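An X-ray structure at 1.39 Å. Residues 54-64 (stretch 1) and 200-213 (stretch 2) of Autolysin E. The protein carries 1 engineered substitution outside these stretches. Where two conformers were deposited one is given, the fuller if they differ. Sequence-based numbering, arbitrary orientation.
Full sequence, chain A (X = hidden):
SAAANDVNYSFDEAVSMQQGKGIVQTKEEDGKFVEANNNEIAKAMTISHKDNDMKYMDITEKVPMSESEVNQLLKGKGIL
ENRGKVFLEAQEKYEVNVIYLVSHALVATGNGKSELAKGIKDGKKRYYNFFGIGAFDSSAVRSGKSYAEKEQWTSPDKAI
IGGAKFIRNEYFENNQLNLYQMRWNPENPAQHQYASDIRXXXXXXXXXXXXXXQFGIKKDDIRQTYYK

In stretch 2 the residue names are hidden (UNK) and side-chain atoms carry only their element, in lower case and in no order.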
ATOM      1  N   MET A  54       6.372  -8.953  -9.059  1.00 20.66           N
ATOM      2  CA  MET A  54       5.670  -7.655  -8.865  0.50 19.46           C
ATOM      3  C   MET A  54       6.082  -6.972  -7.562  1.00 16.43           C
ATOM      4  O   MET A  54       6.084  -5.767  -7.546  1.00 16.41           O
ATOM      5  CB  MET A  54       4.112  -7.775  -8.764  0.50 20.48           C
ATOM      6  CG  MET A  54       3.225  -7.536  -9.980  0.50 23.27           C
ATOM      7  SD  MET A  54       3.818  -6.222 -11.059  0.50 24.85           S
ATOM      8  CE  MET A  54       4.650  -7.379 -12.043  0.50 16.50           C
ATOM      9  N   LYS A  55       6.373  -7.745  -6.493  1.00 15.68           N
ATOM     10  CA  LYS A  55       6.717  -7.087  -5.226  1.00 15.90           C
ATOM     11  C   LYS A  55       8.080  -6.404  -5.292  1.00 15.49           C
ATOM     12  O   LYS A  55       8.402  -5.602  -4.388  1.00 14.41           O
ATOM     13  CB  LYS A  55       6.500  -7.937  -4.034  0.54 18.33           C
ATOM     14  CG  LYS A  55       7.421  -9.100  -3.904  0.54 19.30           C
ATOM     15  CD  LYS A  55       7.227  -9.782  -2.566  0.54 21.51           C
ATOM     16  CE  LYS A  55       6.305 -10.985  -2.570  0.54 22.19           C
ATOM     17  NZ  LYS A  55       6.395 -11.774  -1.306  0.54 20.64           N
ATOM     18  N   TYR A  56       8.893  -6.708  -6.308  1.00 14.29           N
ATOM     19  CA  TYR A  56      10.235  -6.171  -6.426  1.00 15.16           C
ATOM     20  C   TYR A  56      10.352  -5.177  -7.541  1.00 14.79           C
ATOM     21  O   TYR A  56      11.416  -4.691  -7.872  1.00 16.86           O
ATOM     22  CB  TYR A  56      11.199  -7.349  -6.637  1.00 15.08           C
ATOM     23  CG  TYR A  56      11.131  -8.374  -5.556  1.00 15.68           C
ATOM     24  CD1 TYR A  56      11.505  -8.127  -4.257  1.00 16.46           C
ATOM     25  CD2 TYR A  56      10.607  -9.648  -5.829  1.00 17.26           C
ATOM     26  CE1 TYR A  56      11.395  -9.083  -3.284  1.00 18.62           C
ATOM     27  CE2 TYR A  56      10.521 -10.604  -4.844  1.00 19.04           C
ATOM     28  CZ  TYR A  56      10.921 -10.326  -3.567  1.00 19.18           C
ATOM     29  OH  TYR A  56      10.802 -11.285  -2.558  1.00 22.78           O
ATOM     30  N   MET A  57       9.224  -4.813  -8.151  1.00 14.74           N
ATOM     31  CA  MET A  57       9.161  -3.910  -9.285  1.00 14.64           C
ATOM     32  C   MET A  57       8.994  -2.457  -8.866  1.00 13.97           C
ATOM     33  O   MET A  57       8.129  -2.124  -8.016  1.00 13.95           O
ATOM     34  CB  MET A  57       8.017  -4.319 -10.183  1.00 16.55           C
ATOM     35  CG  MET A  57       7.993  -3.578 -11.476  1.00 16.63           C
ATOM     36  SD  MET A  57       6.502  -3.859 -12.449  1.00 18.76           S
ATOM     37  CE  MET A  57       5.395  -2.843 -11.446  1.00 20.22           C
ATOM     38  N   ASP A  58       9.723  -1.541  -9.477  1.00 14.55           N
ATOM     39  CA  ASP A  58       9.671  -0.143  -9.173  1.00 14.58           C
ATOM     40  C   ASP A  58       8.287   0.387  -9.541  1.00 15.22           C
ATOM     41  O   ASP A  58       7.856   0.257 -10.705  1.00 17.04           O
ATOM     42  CB  ASP A  58      10.763   0.543 -10.004  1.00 15.75           C
ATOM     43  CG  ASP A  58      10.831   2.004  -9.840  1.00 19.17           C
ATOM     44  OD1 ASP A  58      10.008   2.670  -9.227  1.00 17.45           O
ATOM     45  OD2 ASP A  58      11.840   2.617 -10.369  1.00 24.27           O
ATOM     46  N   ILE A  59       7.535   0.868  -8.545  1.00 12.58           N
ATOM     47  CA  ILE A  59       6.175   1.425  -8.723  1.00 13.04           C
ATOM     48  C   ILE A  59       6.123   2.924  -8.756  1.00 12.87           C
ATOM     49  O   ILE A  59       5.063   3.542  -8.688  1.00 13.56           O
ATOM     50  CB  ILE A  59       5.178   0.778  -7.697  1.00 12.42           C
ATOM     51  CG1 ILE A  59       5.763   0.829  -6.283  1.00 12.57           C
ATOM     52  CG2 ILE A  59       4.844  -0.624  -8.136  1.00 13.34           C
ATOM     53  CD1 ILE A  59       4.817   0.443  -5.187  1.00 12.41           C
ATOM     54  N   THR A  60       7.307   3.523  -8.940  1.00 13.46           N
ATOM     55  CA  THR A  60       7.418   4.949  -9.124  1.00 16.02           C
ATOM     56  C   THR A  60       7.416   5.274 -10.575  1.00 17.97           C
ATOM     57  O   THR A  60       7.727   6.500 -10.825  1.00 22.95           O
ATOM     58  CB  THR A  60       8.694   5.523  -8.432  1.00 19.53           C
ATOM     59  OG1 THR A  60       9.847   5.232  -9.258  1.00 21.57           O
ATOM     60  CG2 THR A  60       8.873   4.976  -7.106  1.00 21.23           C
ATOM     61  N   GLU A  61       7.255   4.280 -11.453  1.00 18.73           N
ATOM     62  CA  GLU A  61       7.140   4.436 -12.911  1.00 22.71           C
ATOM     63  C   GLU A  61       5.693   4.195 -13.309  1.00 23.58           C
ATOM     64  O   GLU A  61       5.083   3.139 -13.004  1.00 25.29           O
ATOM     65  CB  GLU A  61       8.005   3.450 -13.664  1.00 27.73           C
ATOM     66  CG  GLU A  61       9.530   3.472 -13.495  1.00 36.21           C
ATOM     67  CD  GLU A  61      10.171   4.847 -13.502  1.00 40.79           C
ATOM     68  OE1 GLU A  61       9.625   5.813 -14.091  1.00 49.50           O
ATOM     69  OE2 GLU A  61      11.264   4.942 -12.890  1.00 52.25           O
ATOM     70  N   LYS A  62       5.206   5.112 -14.099  1.00 16.57           N
ATOM     71  CA  LYS A  62       3.817   5.146 -14.552  1.00 16.39           C
ATOM     72  C   LYS A  62       3.547   4.113 -15.594  1.00 16.61           C
ATOM     73  O   LYS A  62       4.498   3.561 -16.210  1.00 18.55           O
ATOM     74  CB  LYS A  62       3.504   6.486 -15.071  1.00 16.00           C
ATOM     75  CG  LYS A  62       3.696   7.567 -14.013  1.00 16.10           C
ATOM     76  CD  LYS A  62       3.334   8.951 -14.506  1.00 17.05           C
ATOM     77  CE  LYS A  62       4.376   9.452 -15.498  1.00 17.06           C
ATOM     78  NZ  LYS A  62       4.059  10.824 -15.936  1.00 18.51           N
ATOM     79  N   VAL A  63       2.271   3.807 -15.782  1.00 14.43           N
ATOM     80  CA  VAL A  63       1.877   2.829 -16.768  1.00 15.03           C
ATOM     81  C   VAL A  63       0.847   3.440 -17.735  1.00 14.28           C
ATOM     82  O   VAL A  63       0.050   4.315 -17.374  1.00 14.72           O
ATOM     83  CB  VAL A  63       1.350   1.503 -16.187  1.00 15.31           C
ATOM     84  CG1 VAL A  63       2.486   0.737 -15.549  1.00 17.14           C
ATOM     85  CG2 VAL A  63       0.204   1.738 -15.248  1.00 16.15           C
ATOM     86  N   PRO A  64       0.846   2.964 -18.987  1.00 14.96           N
ATOM     87  CA  PRO A  64      -0.041   3.467 -20.010  1.00 15.82           C
ATOM     88  C   PRO A  64      -1.411   2.856 -19.908  1.00 17.60           C
ATOM     89  O   PRO A  64      -1.744   1.889 -20.580  1.00 23.07           O
ATOM     90  CB  PRO A  64       0.693   3.072 -21.313  1.00 17.09           C
ATOM     91  CG  PRO A  64       1.352   1.798 -21.004  1.00 17.50           C
ATOM     92  CD  PRO A  64       1.830   2.003 -19.553  1.00 16.12           C
ATOM     93  N   UNK A 200       0.964  -8.462   3.155  1.00 13.79           N
ATOM     94  CA  UNK A 200       0.516  -7.215   2.512  1.00 13.23           C
ATOM     95  C   UNK A 200       1.041  -7.086   1.121  1.00 13.92           C
ATOM     96  O   UNK A 200       0.275  -6.744   0.158  1.00 13.87           O
ATOM     97  c   UNK A 200       0.684  -4.662   2.830  1.00 11.84           C
ATOM     98  c   UNK A 200       3.445  -2.925   0.888  1.00 12.48           C
ATOM     99  n   UNK A 200      -0.332  -2.700   2.437  1.00 13.05           N
ATOM    100  c   UNK A 200       0.910  -2.561   1.866  1.00 12.64           C
ATOM    101  c   UNK A 200       1.470  -1.536   1.150  1.00 12.64           C
ATOM    102  c   UNK A 200       1.575  -3.812   2.062  1.00 11.77           C
ATOM    103  c   UNK A 200       2.754  -1.718   0.691  1.00 12.09           C
ATOM    104  c   UNK A 200       2.883  -3.954   1.558  1.00 11.93           C
ATOM    105  c   UNK A 200      -0.459  -3.915   3.034  1.00 12.58           C
ATOM    106  c   UNK A 200       0.961  -6.017   3.350  1.00 13.64           C
ATOM    107  N   UNK A 201       2.342  -7.250   0.893  1.00 12.61           N
ATOM    108  CA  UNK A 201       2.898  -7.073  -0.459  1.00 12.39           C
ATOM    109  C   UNK A 201       2.389  -8.124  -1.399  1.00 14.14           C
ATOM    110  O   UNK A 201       2.140  -7.849  -2.600  1.00 14.70           O
ATOM    111  c   UNK A 201       4.403  -7.053  -0.396  1.00 13.32           C
ATOM    112  N   UNK A 202       2.259  -9.355  -0.937  1.00 13.82           N
ATOM    113  CA  UNK A 202       1.775 -10.414  -1.836  1.00 14.90           C
ATOM    114  C   UNK A 202       0.360 -10.121  -2.291  1.00 14.35           C
ATOM    115  O   UNK A 202       0.046 -10.398  -3.461  1.00 15.31           O
ATOM    116  o   UNK A 202       3.424 -11.814   0.604  1.00 25.00           O
ATOM    117  c   UNK A 202       1.798 -11.748  -1.078  1.00 16.12           C
ATOM    118  o   UNK A 202       4.012 -12.456  -1.371  1.00 23.53           O
ATOM    119  c   UNK A 202       3.159 -12.060  -0.571  1.00 20.61           C
ATOM    120  N   UNK A 203      -0.485  -9.644  -1.426  1.00 13.78           N
ATOM    121  CA  UNK A 203      -1.883  -9.382  -1.792  1.00 13.44           C
ATOM    122  C   UNK A 203      -1.951  -8.291  -2.869  1.00 13.33           C
ATOM    123  O   UNK A 203      -2.685  -8.428  -3.883  1.00 14.31           O
ATOM    124  c   UNK A 203      -3.693 -10.762   2.702  1.00 25.48           C
ATOM    125  c   UNK A 203      -2.722  -8.984  -0.623  1.00 15.46           C
ATOM    126  c   UNK A 203      -3.449  -9.601   1.733  1.00 20.73           C
ATOM    127  c   UNK A 203      -2.833 -10.102   0.420  1.00 18.43           C
ATOM    128  n   UNK A 203      -4.200 -10.271   3.989  1.00 28.57           N
ATOM    129  N   UNK A 204      -1.212  -7.225  -2.723  1.00 12.35           N
ATOM    130  CA  UNK A 204      -1.245  -6.135  -3.705  1.00 12.17           C
ATOM    131  C   UNK A 204      -0.620  -6.630  -4.996  1.00 12.44           C
ATOM    132  O   UNK A 204      -1.133  -6.380  -6.099  1.00 12.24           O
ATOM    133  c   UNK A 204      -0.465  -3.804  -4.189  1.00 11.98           C
ATOM    134  c   UNK A 204      -0.568  -3.280  -1.168  1.00 13.57           C
ATOM    135  c   UNK A 204      -1.269  -4.377  -1.896  1.00 12.15           C
ATOM    136  c   UNK A 204      -0.522  -4.870  -3.123  1.00 12.14           C
ATOM    137  N   UNK A 205       0.503  -7.327  -4.896  1.00 12.33           N
ATOM    138  CA  UNK A 205       1.231  -7.849  -6.102  1.00 12.63           C
ATOM    139  C   UNK A 205       0.342  -8.795  -6.928  1.00 12.21           C
ATOM    140  O   UNK A 205       0.424  -8.757  -8.171  1.00 12.74           O
ATOM    141  c   UNK A 205       2.523  -8.564  -5.689  1.00 14.15           C
ATOM    142  N   UNK A 206      -0.475  -9.599  -6.263  1.00 13.19           N
ATOM    143  CA  UNK A 206      -1.330 -10.547  -6.997  1.00 14.29           C
ATOM    144  C   UNK A 206      -2.296  -9.789  -7.879  1.00 13.43           C
ATOM    145  O   UNK A 206      -2.503 -10.106  -9.062  1.00 14.17           O
ATOM    146  c   UNK A 206      -4.673 -12.809  -4.992  1.00 37.32           C
ATOM    147  c   UNK A 206      -2.072 -11.423  -6.025  1.00 16.86           C
ATOM    148  c   UNK A 206      -2.916 -12.462  -6.759  1.00 21.65           C
ATOM    149  n   UNK A 206      -5.822 -12.262  -5.762  1.00 40.38           N
ATOM    150  c   UNK A 206      -3.599 -13.459  -5.836  1.00 27.58           C
ATOM    151  N   UNK A 207      -2.922  -8.761  -7.346  1.00 13.04           N
ATOM    152  CA  UNK A 207      -3.830  -7.950  -8.138  1.00 13.95           C
ATOM    153  C   UNK A 207      -3.112  -7.206  -9.227  1.00 12.92           C
ATOM    154  O   UNK A 207      -3.618  -7.084 -10.352  1.00 13.44           O
ATOM    155  c   UNK A 207      -4.617  -6.956  -7.273  1.00 14.34           C
ATOM    156  c   UNK A 207      -6.313  -6.451  -5.551  1.00 18.17           C
ATOM    157  c   UNK A 207      -5.508  -7.566  -6.200  1.00 16.92           C
ATOM    158  c   UNK A 207      -6.445  -8.640  -6.779  1.00 19.30           C
ATOM    159  N   UNK A 208      -1.920  -6.684  -8.953  1.00 12.34           N
ATOM    160  CA  UNK A 208      -1.171  -6.009  -9.959  1.00 12.45           C
ATOM    161  C   UNK A 208      -0.855  -6.924 -11.115  1.00 12.33           C
ATOM    162  O   UNK A 208      -0.971  -6.518 -12.266  1.00 12.69           O
ATOM    163  c   UNK A 208       0.162  -5.468  -9.430  1.00 12.47           C
ATOM    164  c   UNK A 208      -0.038  -4.288  -8.489  1.00 12.18           C
ATOM    165  c   UNK A 208       2.275  -3.091  -9.217  1.00 19.83           C
ATOM    166  s   UNK A 208       1.522  -3.684  -7.779  1.00 14.78           S
ATOM    167  N   UNK A 209      -0.430  -8.144 -10.797  1.00 12.80           N
ATOM    168  CA  UNK A 209      -0.049  -9.055 -11.884  1.00 13.47           C
ATOM    169  C   UNK A 209      -1.271  -9.361 -12.768  1.00 13.30           C
ATOM    170  O   UNK A 209      -1.122  -9.403 -14.001  1.00 14.22           O
ATOM    171  c   UNK A 209       1.561 -10.973 -12.227  1.00 20.09           C
ATOM    172  c   UNK A 209       0.534 -10.333 -11.302  1.00 15.52           C
ATOM    173  o   UNK A 209       1.855 -12.139 -11.933  1.00 23.52           O
ATOM    174  o   UNK A 209       2.115 -10.340 -13.142  1.00 23.47           O
ATOM    175  N   UNK A 210      -2.412  -9.589 -12.145  1.00 12.30           N
ATOM    176  CA  UNK A 210      -3.619  -9.847 -12.926  0.60 14.15           C
ATOM    177  C   UNK A 210      -3.893  -8.661 -13.870  1.00 13.71           C
ATOM    178  O   UNK A 210      -4.225  -8.830 -15.051  1.00 14.09           O
ATOM    179  c   UNK A 210      -4.778 -10.132 -11.993  0.60 17.66           C
ATOM    180  c   UNK A 210      -5.974 -10.843 -12.577  0.60 19.73           C
ATOM    181  n   UNK A 210      -7.912 -12.903 -10.035  0.60 21.36           N
ATOM    182  c   UNK A 210      -6.976 -11.154 -11.463  0.60 22.92           C
ATOM    183  c   UNK A 210      -6.782 -12.536 -10.923  0.60 22.50           C
ATOM    184  N   UNK A 211      -3.786  -7.427 -13.365  1.00 13.69           N
ATOM    185  CA  UNK A 211      -4.103  -6.268 -14.188  1.00 13.87           C
ATOM    186  C   UNK A 211      -3.062  -6.081 -15.287  1.00 14.40           C
ATOM    187  O   UNK A 211      -3.406  -5.703 -16.427  1.00 14.69           O
ATOM    188  c   UNK A 211      -4.176  -5.038 -13.301  1.00 14.72           C
ATOM    189  o   UNK A 211      -5.178  -5.148 -12.361  1.00 16.97           O
ATOM    190  N   UNK A 212      -1.783  -6.339 -15.003  1.00 13.94           N
ATOM    191  CA  UNK A 212      -0.743  -6.263 -16.025  1.00 14.04           C
ATOM    192  C   UNK A 212      -1.081  -7.241 -17.172  1.00 15.11           C
ATOM    193  O   UNK A 212      -0.925  -6.882 -18.340  1.00 17.00           O
ATOM    194  c   UNK A 212       0.929  -4.600 -13.960  1.00 14.23           C
ATOM    195  c   UNK A 212       1.613  -3.447 -13.580  1.00 14.21           C
ATOM    196  c   UNK A 212       1.425  -5.376 -14.984  1.00 14.10           C
ATOM    197  o   UNK A 212       3.430  -1.946 -13.778  1.00 15.56           O
ATOM    198  c   UNK A 212       2.751  -3.099 -14.149  1.00 14.84           C
ATOM    199  c   UNK A 212       3.300  -3.854 -15.142  1.00 16.58           C
ATOM    200  c   UNK A 212       2.615  -5.004 -15.546  1.00 15.66           C
ATOM    201  c   UNK A 212       0.687  -6.584 -15.489  1.00 15.00           C
ATOM    202  N   UNK A 213      -1.452  -8.471 -16.808  1.00 14.95           N
ATOM    203  CA  UNK A 213      -1.694  -9.488 -17.846  1.00 15.82           C
ATOM    204  C   UNK A 213      -3.012  -9.219 -18.547  1.00 16.98           C
ATOM    205  O   UNK A 213      -3.158  -9.617 -19.753  1.00 19.47           O
ATOM    206  c   UNK A 213       1.434 -12.736 -15.718  1.00 18.18           C
ATOM    207  c   UNK A 213      -0.009 -12.569 -16.157  1.00 16.60           C
ATOM    208  c   UNK A 213      -0.202 -11.224 -16.821  1.00 15.30           C
ATOM    209  n   UNK A 213       1.775 -14.047 -15.165  1.00 19.77           N
ATOM    210  c   UNK A 213      -1.598 -10.868 -17.255  1.00 15.84           C
TER

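Position 200 opens the helix with one carbon leading to fused five- and six-membered rings of eight carbons and one nitrogen, out of reach of stretch 1; this is Trp200. Position 201 has a single side-chain carbon, CB, 4.3 Å from CB of Lys55, and is Ala201. At position 202 there are two carbons, the second carrying two oxygens, one of them within reach of the Lys55 ammonium; a carboxylate carbon bonded directly to CB makes this Asp202. Its CA-to-CB bond points away from stretch 1, yet the carboxylate returns, and Lys55 NZ donates a very short hydrogen bond of 2.5 Å to Asp202 OD1 within a salt bridge.

Position 203 carries four carbons in a row ending in nitrogen, far from stretch 1: Lys203. Position 204 has four carbons, forked at the first, with one arm two carbons long, and makes no contact: Ile204. Position 205 again shows one carbon, its CB 3.6 Å from CB of Met54; it is Ala205. So small a side chain lets the backbones approach, with CA of Met54 5.2 Å from CA of Ala205.

Position 206, four carbons in a row ending in nitrogen, its CA-to-CB bond directed away from stretch 1, is Lys206. Position 207, four carbons forked at the second, has its CA-to-CB bond directed away as well and is Leu207. Position 208 holds two carbons, a sulfur and a last carbon, unbranched, and meets Met54, Met57 and Ile59: it is Met208, whose CE lies 3.7 Å from CG2 of Ile59 and 3.8 Å from CE of Met57. Position 209 has two carbons, the second with two oxygens, beside the end of Met54: Asp209, with OD1 4.0 Å from Met54 CE.

Position 210, another unbranched four-carbon chain ending in nitrogen, is Lys210, and position 211, one carbon and one oxygen, is Ser211; neither touches stretch 1. Position 212 has one carbon and a six-carbon ring bearing an oxygen, near Met54, Met57 and Val63: Tyr212. Position 213, four carbons and a nitrogen, out of reach, is Lys213.

The contact runs along one side of the helix, where positions 201, 205, 208 and 212 all point toward stretch 1. Met54 fills the space beside Ala205 and Met208 and places its sulfur over one face of the Tyr212 ring, SD lying 4.4 Å from the ring centroid. Met57 approaches that ring obliquely, its CE 3.2 Å from Tyr212 OH, while Val63 CG1 comes within 3.4 Å of the same oxygen. Apolar packing thus dominates, and the Lys55–Asp202 salt bridge supplements it near the helix start.

Stretch 2 (200-213) WADKIAKLMDKSYK
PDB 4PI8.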